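PDB 6GAQ: flavodoxin from Bacillus cereus, which binds flavin mononucleotide and transfers electrons, probably acting as a low-potential donor to a number of redox enzymes. Local coordinates for residues E52-D57 with E83-A88. Numbering follows the deposited sequence.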
ATOM      1  N   GLU A  52      -7.246  13.369   1.283  1.00 41.59           N
ATOM      2  CA  GLU A  52      -6.000  13.676   1.977  1.00 47.75           C
ATOM      3  C   GLU A  52      -4.761  13.330   1.159  1.00 53.54           C
ATOM      4  O   GLU A  52      -3.679  13.848   1.454  1.00 47.93           O
ATOM      5  CB  GLU A  52      -5.957  12.931   3.313  1.00 38.62           C
ATOM      6  CG  GLU A  52      -7.109  13.259   4.251  1.00 53.96           C
ATOM      7  CD  GLU A  52      -7.208  12.287   5.413  1.00 75.95           C
ATOM      8  OE1 GLU A  52      -8.292  11.698   5.609  1.00 70.97           O
ATOM      9  OE2 GLU A  52      -6.199  12.109   6.128  1.00 74.11           O
ATOM     10  N   LEU A  53      -4.893  12.473   0.143  1.00 48.45           N
ATOM     11  CA  LEU A  53      -3.725  11.985  -0.583  1.00 49.12           C
ATOM     12  C   LEU A  53      -3.040  13.068  -1.406  1.00 52.92           C
ATOM     13  O   LEU A  53      -1.854  12.929  -1.722  1.00 54.26           O
ATOM     14  CB  LEU A  53      -4.121  10.822  -1.498  1.00 46.16           C
ATOM     15  CG  LEU A  53      -4.117   9.404  -0.921  1.00 57.69           C
ATOM     16  CD1 LEU A  53      -5.139   9.248   0.197  1.00 52.90           C
ATOM     17  CD2 LEU A  53      -4.373   8.389  -2.023  1.00 56.18           C
ATOM     18  N   LEU A  54      -3.749  14.142  -1.754  1.00 46.20           N
ATOM     19  CA  LEU A  54      -3.208  15.144  -2.664  1.00 50.96           C
ATOM     20  C   LEU A  54      -2.195  16.072  -2.007  1.00 48.12           C
ATOM     21  O   LEU A  54      -1.524  16.829  -2.718  1.00 51.59           O
ATOM     22  CB  LEU A  54      -4.350  15.958  -3.265  1.00 45.88           C
ATOM     23  CG  LEU A  54      -5.480  15.096  -3.834  1.00 54.10           C
ATOM     24  CD1 LEU A  54      -6.643  15.949  -4.318  1.00 48.56           C
ATOM     25  CD2 LEU A  54      -4.939  14.221  -4.952  1.00 54.45           C
ATOM     26  N   ALA A  55      -2.063  16.036  -0.680  1.00 40.55           N
ATOM     27  CA  ALA A  55      -1.040  16.828  -0.012  1.00 48.98           C
ATOM     28  C   ALA A  55       0.346  16.212  -0.134  1.00 55.47           C
ATOM     29  O   ALA A  55       1.340  16.902   0.113  1.00 56.02           O
ATOM     30  CB  ALA A  55      -1.391  17.007   1.467  1.00 49.64           C
ATOM     31  N   TYR A  56       0.432  14.945  -0.523  1.00 50.90           N
ATOM     32  CA  TYR A  56       1.679  14.199  -0.533  1.00 48.24           C
ATOM     33  C   TYR A  56       2.295  14.169  -1.927  1.00 55.23           C
ATOM     34  O   TYR A  56       1.617  14.361  -2.939  1.00 57.35           O
ATOM     35  CB  TYR A  56       1.448  12.768  -0.041  1.00 31.43           C
ATOM     36  CG  TYR A  56       0.968  12.685   1.387  1.00 37.71           C
ATOM     37  CD1 TYR A  56       1.870  12.676   2.443  1.00 48.55           C
ATOM     38  CD2 TYR A  56      -0.388  12.619   1.683  1.00 47.10           C
ATOM     39  CE1 TYR A  56       1.437  12.601   3.753  1.00 50.93           C
ATOM     40  CE2 TYR A  56      -0.831  12.544   2.991  1.00 46.73           C
ATOM     41  CZ  TYR A  56       0.086  12.535   4.021  1.00 52.64           C
ATOM     42  OH  TYR A  56      -0.349  12.460   5.325  1.00 47.93           O
ATOM     43  N   ASP A  57       3.606  13.929  -1.962  1.00 49.70           N
ATOM     44  CA  ASP A  57       4.301  13.664  -3.214  1.00 48.97           C
ATOM     45  C   ASP A  57       4.295  12.184  -3.569  1.00 48.89           C
ATOM     46  O   ASP A  57       4.255  11.836  -4.755  1.00 54.16           O
ATOM     47  CB  ASP A  57       5.746  14.166  -3.135  1.00 39.02           C
ATOM     48  CG  ASP A  57       5.849  15.562  -2.551  1.00 52.57           C
ATOM     49  OD1 ASP A  57       6.187  15.685  -1.355  1.00 56.15           O
ATOM     50  OD2 ASP A  57       5.593  16.536  -3.289  1.00 61.91           O
ATOM     51  N   GLU A  83     -12.799   7.432  -6.224  1.00 55.05           N
ATOM     52  CA  GLU A  83     -13.376   7.655  -7.548  1.00 63.55           C
ATOM     53  C   GLU A  83     -13.350   9.121  -7.969  1.00 62.73           C
ATOM     54  O   GLU A  83     -13.349   9.418  -9.169  1.00 71.46           O
ATOM     55  CB  GLU A  83     -14.814   7.123  -7.572  1.00 70.69           C
ATOM     56  CG  GLU A  83     -15.538   7.254  -8.909  1.00 68.70           C
ATOM     57  CD  GLU A  83     -14.915   6.411 -10.004  1.00 85.46           C
ATOM     58  OE1 GLU A  83     -14.366   5.334  -9.688  1.00 75.44           O
ATOM     59  OE2 GLU A  83     -14.976   6.825 -11.182  1.00 80.90           O
ATOM     60  N   ASN A  84     -13.307  10.046  -7.013  1.00 61.69           N
ATOM     61  CA  ASN A  84     -13.515  11.462  -7.293  1.00 73.14           C
ATOM     62  C   ASN A  84     -12.302  12.315  -6.936  1.00 54.01           C
ATOM     63  O   ASN A  84     -12.442  13.408  -6.385  1.00 50.38           O
ATOM     64  CB  ASN A  84     -14.747  11.981  -6.556  1.00 66.00           C
ATOM     65  CG  ASN A  84     -16.035  11.681  -7.291  1.00 96.09           C
ATOM     66  OD1 ASN A  84     -16.037  11.017  -8.327  1.00 83.29           O
ATOM     67  ND2 ASN A  84     -17.145  12.182  -6.760  1.00 67.75           N
ATOM     68  N   ILE A  85     -11.096  11.847  -7.251  1.00 54.14           N
ATOM     69  CA  ILE A  85      -9.890  12.645  -7.050  1.00 50.51           C
ATOM     70  C   ILE A  85      -8.920  12.396  -8.195  1.00 44.55           C
ATOM     71  O   ILE A  85      -8.824  11.281  -8.718  1.00 60.19           O
ATOM     72  CB  ILE A  85      -9.206  12.355  -5.695  1.00 55.57           C
ATOM     73  CG1 ILE A  85      -9.098  10.852  -5.441  1.00 64.54           C
ATOM     74  CG2 ILE A  85      -9.932  13.054  -4.557  1.00 65.66           C
ATOM     75  CD1 ILE A  85      -7.977  10.495  -4.498  1.00 70.22           C
ATOM     76  N   ASP A  86      -8.191  13.446  -8.572  1.00 41.45           N
ATOM     77  CA  ASP A  86      -7.188  13.392  -9.630  1.00 49.43           C
ATOM     78  C   ASP A  86      -5.819  13.223  -8.982  1.00 53.05           C
ATOM     79  O   ASP A  86      -5.346  14.116  -8.272  1.00 45.35           O
ATOM     80  CB  ASP A  86      -7.241  14.657 -10.485  1.00 50.52           C
ATOM     81  CG  ASP A  86      -6.344  14.579 -11.703  1.00 66.12           C
ATOM     82  OD1 ASP A  86      -5.772  13.499 -11.962  1.00 56.29           O
ATOM     83  OD2 ASP A  86      -6.206  15.605 -12.403  1.00 59.03           O
ATOM     84  N   LEU A  87      -5.183  12.076  -9.228  1.00 55.41           N
ATOM     85  CA  LEU A  87      -3.873  11.767  -8.670  1.00 39.22           C
ATOM     86  C   LEU A  87      -2.746  11.980  -9.674  1.00 44.98           C
ATOM     87  O   LEU A  87      -1.678  11.374  -9.534  1.00 51.37           O
ATOM     88  CB  LEU A  87      -3.847  10.329  -8.150  1.00 34.60           C
ATOM     89  CG  LEU A  87      -4.635  10.049  -6.871  1.00 45.44           C
ATOM     90  CD1 LEU A  87      -4.806   8.554  -6.668  1.00 36.36           C
ATOM     91  CD2 LEU A  87      -3.951  10.680  -5.669  1.00 33.43           C
ATOM     92  N   ALA A  88      -2.959  12.824 -10.681  1.00 52.07           N
ATOM     93  CA  ALA A  88      -1.927  13.078 -11.678  1.00 54.78           C
ATOM     94  C   ALA A  88      -0.704  13.715 -11.029  1.00 40.77           C
ATOM     95  O   ALA A  88      -0.815  14.708 -10.304  1.00 59.85           O
ATOM     96  CB  ALA A  88      -2.472  13.980 -12.785  1.00 56.09           C
TER
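Leu54 meets Ile85, Asp86 and Leu87 with the two methyls at its tip. Its CB and CG make no close contact with residues 83-88. The chi1 torsion of -49° sets CG anti to the carbonyl carbon, beside the backbone N. Leu54 CD1 continues the chain, anti to CA (chi2 175°), and reaches Ile85 CG2 at 4.4 Å, a loose apolar touch. CD2 is the busier branch. Leu54 CD2 lies 3.3 Å from Asp86 O, a close methyl-to-carbonyl approach. Leu54 CD2 also meets Leu87 CD2 at 3.7 Å. The Leu54 and Leu87 side chains cross at about a right angle. Leu87 CD2 also meets Leu53 CB, at 4.2 Å. No hydrogen bond joins the two segments. Asp86 OD1 accepts from Ala88 N at 3.2 Å, met from above the carboxylate plane, in an Asx turn. Just beyond Ala88, Lys90 NZ makes a hydrogen bond to Tyr56 O and also ties the loops. The contact joins the two loops that lead into neighbouring parallel strands, 58-63 and 91-98, of the flavodoxin sheet, away from the FMN and calcium sites. Segment 83-88 follows helix 73-81. Leu53 and Leu87 both rest on Ile59 of strand 58-63, and Leu53 also touches Leu12 of strand 11-16.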